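Local coordinates for protein PKD domain (Vibrio anguillarum, PDB 6AEM) that binds calcium specifically as a polycystic-kidney-disease domain of the protease Epp, its wider role in the enzyme being unknown, at residues A59-V64 with T81-V86; N5-A10 with A74-T79. All coordinates share one frame; numbering follows the deposited sequence. Where two conformers were deposited one is given.

Contact 1. Residues A59-V64 with T81-V86. With ZN (zinc ion), chain F.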
loop_
_atom_site.group_PDB
_atom_site.type_symbol
_atom_site.label_atom_id
_atom_site.label_comp_id
_atom_site.label_asym_id
_atom_site.label_seq_id
_atom_site.Cartn_x
_atom_site.Cartn_y
_atom_site.Cartn_z
ATOM N N ALA A 59 7.942 -17.385 -3.796
ATOM C CA ALA A 59 7.113 -16.988 -4.921
ATOM C C ALA A 59 5.638 -17.153 -4.574
ATOM O O ALA A 59 5.273 -17.941 -3.703
ATOM C CB ALA A 59 7.464 -17.822 -6.158
ATOM N N GLY A 60 4.791 -16.414 -5.279
ATOM C CA GLY A 60 3.355 -16.609 -5.190
ATOM C C GLY A 60 2.575 -15.366 -5.569
ATOM O O GLY A 60 3.128 -14.370 -5.981
ATOM N N GLN A 61 1.248 -15.496 -5.469
ATOM C CA GLN A 61 0.303 -14.393 -5.619
ATOM C C GLN A 61 -0.078 -13.917 -4.233
ATOM O O GLN A 61 -0.490 -14.733 -3.390
ATOM C CB GLN A 61 -1.015 -14.778 -6.317
ATOM C CG GLN A 61 -2.170 -13.648 -5.999
ATOM C CD GLN A 61 -3.592 -13.851 -6.575
ATOM O OE1 GLN A 61 -4.603 -13.997 -5.786
ATOM N NE2 GLN A 61 -3.712 -13.757 -7.896
ATOM N N TYR A 62 -0.041 -12.606 -4.030
ATOM C CA TYR A 62 -0.338 -12.012 -2.742
ATOM C C TYR A 62 -1.266 -10.823 -2.970
ATOM O O TYR A 62 -1.220 -10.165 -4.037
ATOM C CB TYR A 62 0.949 -11.461 -2.099
ATOM C CG TYR A 62 1.992 -12.503 -1.803
ATOM C CD1 TYR A 62 1.958 -13.256 -0.623
ATOM C CD2 TYR A 62 3.031 -12.741 -2.686
ATOM C CE1 TYR A 62 2.922 -14.240 -0.346
ATOM C CE2 TYR A 62 3.989 -13.713 -2.399
ATOM C CZ TYR A 62 3.930 -14.448 -1.231
ATOM O OH TYR A 62 4.908 -15.379 -0.946
ATOM N N THR A 63 -2.114 -10.555 -1.972
ATOM C CA THR A 63 -2.924 -9.344 -1.952
ATOM C C THR A 63 -2.202 -8.328 -1.061
ATOM O O THR A 63 -1.923 -8.605 0.111
ATOM C CB THR A 63 -4.330 -9.653 -1.431
ATOM O OG1 THR A 63 -5.003 -10.534 -2.337
ATOM C CG2 THR A 63 -5.156 -8.371 -1.274
ATOM N N VAL A 64 -1.897 -7.154 -1.638
ATOM C CA VAL A 64 -1.280 -6.038 -0.925
ATOM C C VAL A 64 -2.362 -5.006 -0.662
ATOM O O VAL A 64 -3.091 -4.622 -1.584
ATOM C CB VAL A 64 -0.132 -5.444 -1.755
ATOM C CG1 VAL A 64 0.439 -4.201 -1.107
ATOM C CG2 VAL A 64 0.966 -6.490 -1.982
ATOM N N THR A 81 -3.881 -7.435 -6.133
ATOM C CA THR A 81 -3.077 -8.654 -6.206
ATOM C C THR A 81 -1.778 -8.387 -6.983
ATOM O O THR A 81 -1.709 -7.523 -7.875
ATOM C CB THR A 81 -3.855 -9.825 -6.831
ATOM O OG1 THR A 81 -4.348 -9.454 -8.131
ATOM C CG2 THR A 81 -5.001 -10.258 -5.912
ATOM N N THR A 82 -0.734 -9.135 -6.628
ATOM C CA THR A 82 0.538 -9.116 -7.326
ATOM C C THR A 82 1.057 -10.542 -7.380
ATOM O O THR A 82 0.690 -11.400 -6.576
ATOM C CB THR A 82 1.532 -8.165 -6.622
ATOM O OG1 THR A 82 2.667 -7.952 -7.466
ATOM C CG2 THR A 82 1.971 -8.693 -5.270
ATOM N N GLN A 83 1.912 -10.782 -8.345
ATOM C CA GLN A 83 2.553 -12.078 -8.502
ATOM C C GLN A 83 4.054 -11.864 -8.499
ATOM O O GLN A 83 4.562 -10.983 -9.203
ATOM C CB GLN A 83 2.126 -12.764 -9.802
ATOM C CG GLN A 83 0.645 -13.146 -9.860
ATOM C CD GLN A 83 -0.289 -11.984 -10.161
ATOM O OE1 GLN A 83 0.029 -11.101 -10.971
ATOM N NE2 GLN A 83 -1.450 -11.968 -9.490
ATOM N N VAL A 84 4.765 -12.662 -7.715
ATOM C CA VAL A 84 6.219 -12.619 -7.702
ATOM C C VAL A 84 6.737 -14.015 -7.985
ATOM O O VAL A 84 6.132 -15.013 -7.579
ATOM C CB VAL A 84 6.823 -12.043 -6.404
ATOM C CG1 VAL A 84 6.436 -10.581 -6.263
ATOM C CG2 VAL A 84 6.404 -12.835 -5.188
ATOM N N GLU A 85 7.836 -14.072 -8.710
ATOM C CA GLU A 85 8.457 -15.318 -9.103
ATOM C C GLU A 85 9.921 -15.262 -8.713
ATOM O O GLU A 85 10.531 -14.197 -8.710
ATOM C CB GLU A 85 8.403 -15.497 -10.628
ATOM C CG GLU A 85 7.012 -15.431 -11.228
ATOM C CD GLU A 85 7.045 -15.082 -12.700
ATOM O OE1 GLU A 85 8.006 -15.474 -13.395
ATOM O OE2 GLU A 85 6.132 -14.376 -13.158
ATOM N N VAL A 86 10.474 -16.420 -8.371
ATOM C CA VAL A 86 11.926 -16.475 -8.165
ATOM C C VAL A 86 12.619 -16.159 -9.484
ATOM O O VAL A 86 12.161 -16.620 -10.549
ATOM C CB VAL A 86 12.357 -17.853 -7.634
ATOM C CG1 VAL A 86 11.583 -18.215 -6.374
ATOM C CG2 VAL A 86 12.185 -18.922 -8.697
HETATM ZN ZN ZN F . 6.989 -14.700 -15.240
HETATM O O HOH W 1 8.943 -15.754 -15.282
HETATM O O HOH W 2 9.308 -13.568 -15.420
HETATM O O HOH W 3 4.641 -14.161 -15.425
#

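Contact 2. Residues N5-A10 with A74-T79. With CA (calcium ion), chain C.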
loop_
_atom_site.group_PDB
_atom_site.type_symbol
_atom_site.label_atom_id
_atom_site.label_comp_id
_atom_site.label_asym_id
_atom_site.label_seq_id
_atom_site.Cartn_x
_atom_site.Cartn_y
_atom_site.Cartn_z
ATOM N N ASN A 5 -16.400 16.765 4.495
ATOM C CA ASN A 5 -15.088 16.188 4.241
ATOM C C ASN A 5 -15.153 15.126 3.150
ATOM O O ASN A 5 -16.054 14.286 3.125
ATOM C CB ASN A 5 -14.565 15.540 5.508
ATOM C CG ASN A 5 -13.218 14.907 5.306
ATOM O OD1 ASN A 5 -12.338 15.469 4.632
ATOM N ND2 ASN A 5 -13.052 13.703 5.846
ATOM N N GLN A 6 -14.174 15.155 2.249
ATOM C CA GLN A 6 -13.969 14.064 1.302
ATOM C C GLN A 6 -13.028 13.033 1.920
ATOM O O GLN A 6 -11.971 13.398 2.437
ATOM C CB GLN A 6 -13.392 14.606 -0.009
ATOM C CG GLN A 6 -14.273 15.654 -0.695
ATOM C CD GLN A 6 -13.647 16.200 -1.981
ATOM O OE1 GLN A 6 -13.183 15.441 -2.848
ATOM N NE2 GLN A 6 -13.609 17.521 -2.090
ATOM N N ALA A 7 -13.435 11.755 1.914
ATOM C CA ALA A 7 -12.555 10.701 2.399
ATOM C C ALA A 7 -11.325 10.627 1.486
ATOM O O ALA A 7 -11.399 10.926 0.287
ATOM C CB ALA A 7 -13.276 9.357 2.398
ATOM N N PRO A 8 -10.173 10.273 2.031
ATOM C CA PRO A 8 -8.947 10.264 1.233
ATOM C C PRO A 8 -8.992 9.192 0.160
ATOM O O PRO A 8 -9.754 8.224 0.207
ATOM C CB PRO A 8 -7.865 9.981 2.296
ATOM C CG PRO A 8 -8.588 9.175 3.341
ATOM C CD PRO A 8 -9.964 9.786 3.405
ATOM N N VAL A 9 -8.116 9.383 -0.812
ATOM C CA VAL A 9 -7.948 8.467 -1.944
ATOM C C VAL A 9 -6.723 7.597 -1.687
ATOM O O VAL A 9 -5.616 8.110 -1.549
ATOM C CB VAL A 9 -7.766 9.232 -3.263
ATOM C CG1 VAL A 9 -7.552 8.260 -4.413
ATOM C CG2 VAL A 9 -8.950 10.138 -3.543
ATOM N N ALA A 10 -6.922 6.290 -1.583
ATOM C CA ALA A 10 -5.848 5.312 -1.434
ATOM C C ALA A 10 -5.541 4.703 -2.794
ATOM O O ALA A 10 -6.435 4.185 -3.467
ATOM C CB ALA A 10 -6.221 4.194 -0.469
ATOM N N ALA A 74 -10.882 10.320 8.570
ATOM C CA ALA A 74 -11.539 9.478 7.581
ATOM C C ALA A 74 -10.514 8.570 6.913
ATOM O O ALA A 74 -9.338 8.918 6.795
ATOM C CB ALA A 74 -12.244 10.307 6.516
ATOM N N THR A 75 -10.968 7.394 6.462
ATOM C CA THR A 75 -10.082 6.390 5.888
ATOM C C THR A 75 -10.602 5.867 4.558
ATOM O O THR A 75 -11.748 6.061 4.182
ATOM C CB THR A 75 -9.883 5.190 6.833
ATOM O OG1 THR A 75 -11.142 4.547 7.074
ATOM C CG2 THR A 75 -9.347 5.643 8.188
ATOM N N ASN A 76 -9.696 5.203 3.836
ATOM C CA ASN A 76 -10.080 4.413 2.679
ATOM C C ASN A 76 -8.992 3.367 2.491
ATOM O O ASN A 76 -7.823 3.611 2.822
ATOM C CB ASN A 76 -10.276 5.222 1.387
ATOM C CG ASN A 76 -11.761 5.531 1.076
ATOM O OD1 ASN A 76 -12.685 4.712 1.273
ATOM N ND2 ASN A 76 -11.984 6.730 0.538
ATOM N N THR A 77 -9.394 2.239 1.927
ATOM C CA THR A 77 -8.501 1.106 1.704
ATOM C C THR A 77 -8.576 0.712 0.240
ATOM O O THR A 77 -9.661 0.528 -0.303
ATOM C CB THR A 77 -8.882 -0.115 2.575
ATOM O OG1 THR A 77 -8.853 0.253 3.949
ATOM C CG2 THR A 77 -7.969 -1.330 2.323
ATOM N N THR A 78 -7.415 0.492 -0.357
ATOM C CA THR A 78 -7.300 -0.055 -1.711
ATOM C C THR A 78 -6.376 -1.254 -1.664
ATOM O O THR A 78 -5.354 -1.213 -0.990
ATOM C CB THR A 78 -6.855 0.990 -2.726
ATOM O OG1 THR A 78 -7.877 1.984 -2.818
ATOM C CG2 THR A 78 -6.604 0.360 -4.093
ATOM N N THR A 79 -6.756 -2.323 -2.362
ATOM C CA THR A 79 -5.917 -3.520 -2.408
ATOM C C THR A 79 -5.653 -3.910 -3.856
ATOM O O THR A 79 -6.451 -3.633 -4.736
ATOM C CB THR A 79 -6.496 -4.731 -1.642
ATOM O OG1 THR A 79 -7.529 -5.363 -2.411
ATOM C CG2 THR A 79 -7.061 -4.325 -0.277
HETATM CA CA CA C . -10.378 14.778 3.496
HETATM O O HOH W 4 -9.756 16.373 5.160
#

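Contact 1. Residues A59-V64 with T81-V86
Tyr-62 and Thr-82 form a hydrogen-bonded pair of the antiparallel beta hairpin made by strands 60-70 and 75-84 of the PKD domain's beta-sandwich. Tyr-62 N reaches Thr-82 O at 2.9 Å, in the carbonyl plane, and Thr-82 N returns to Tyr-62 O at 2.8 Å. Two residues along, past the non-hydrogen-bonded Gln-61/Gln-83 pair, Gly-60 and Val-84 exchange two more N-H...O bonds.

On the face of Tyr-62, Thr-82 and Val-84, the aromatic ring meets its neighbour by its edge: Val-84 CG2 lies in the ring plane, 3.8 Å from Tyr-62 CE2. That methyl sits between the backbone N and the carbonyl carbon of its own residue (CG1 at chi1 -65°). The tyrosine ring is positioned by stacking on Tyr-56 and by a hydrogen bond from its OH to Arg-58 O. Beyond it Thr-82 CG2 approaches Val-64 CG2, both side chains packing on Leu-14 of the other sheet.

On the opposite face (Gln-61, Thr-63, Thr-81 and Gln-83), Thr-81 CG2 comes 3.6 Å from Thr-63 OG1. Past the strand ends, Ala-59 CB touches Val-84 O at 3.4 Å, while Glu-85 chelates a zinc ion, with three waters, through OE1 (2.2 Å) and OE2 (2.3 Å).

Contact 2. Residues N5-A10 with A74-T79
Pro-8 O accepts a hydrogen bond from Asn-76 ND2 at 2.7 Å, joining the N-terminal segment of the PKD domain's beta-sandwich to strand 75-84. The bond is nearly straight, 170° at the hydrogen. It runs close to the C=O direction of Pro-8, and the acceptor lies in the amide plane of Asn-76, so the N-H points at the carbonyl oxygen within the plane of the amide. Asn-76 CB also approaches Pro-8 O, at 3.3 Å.

Two residues on, a second side chain reaches a main-chain carbonyl: Thr-78 OG1 donates to Ala-10 O. This hydroxyl comes from above the carbonyl plane, 46° out of it. With OG1 anti to the carbonyl carbon of Thr-78 (chi1 -65°), the same oxygen also meets Ala-10 CB. Residues 5-10 thus run roughly alongside the strand, held by side-chain bonds to their carbonyls, while the main chain of Asn-76 and Thr-78 pairs on strand 60-70 with Val-68 and Leu-66.

Nearer the N terminus the segments meet by van der Waals packing. Ala-74 CB lies 3.9 Å from Pro-8 CD and 3.6 Å from Asn-5 ND2, and Pro-8 CG and CD both pack against Ala-74 O. Asp-70 accepts a hydrogen bond from Ala-74 N through OD1, linking the metal site to the start of the strand. Asn-5 OD1 and the main-chain Gln-6 O each stand 2.4 Å from the calcium ion, whose shell is completed by Asp-29 OD1 and OD2, Asp-31 OD1, Asp-70 OD2 and a water.

In the fold
From the N terminus, residues 5-10 precede strand 12-17, an outermost strand of the three-stranded sheet, and contact 2 lays this segment beside the start of strand 75-84, closing a loop of 63 residues. Contact 1 closes a much shorter one, the hairpin of strands 60-70 and 75-84, near its open end. Because residues 59-64 fall between the segments of contact 2, and 81-86 follow both, the closures cross. Their centres are about 24 Å apart, on opposite sides of the chain's centre, yet both use strand 75-84, an outermost strand of the four-stranded sheet. Contact 2 ties the N-terminal segment and calcium site to one end of that strand; contact 1 pairs the other end with strand 60-70.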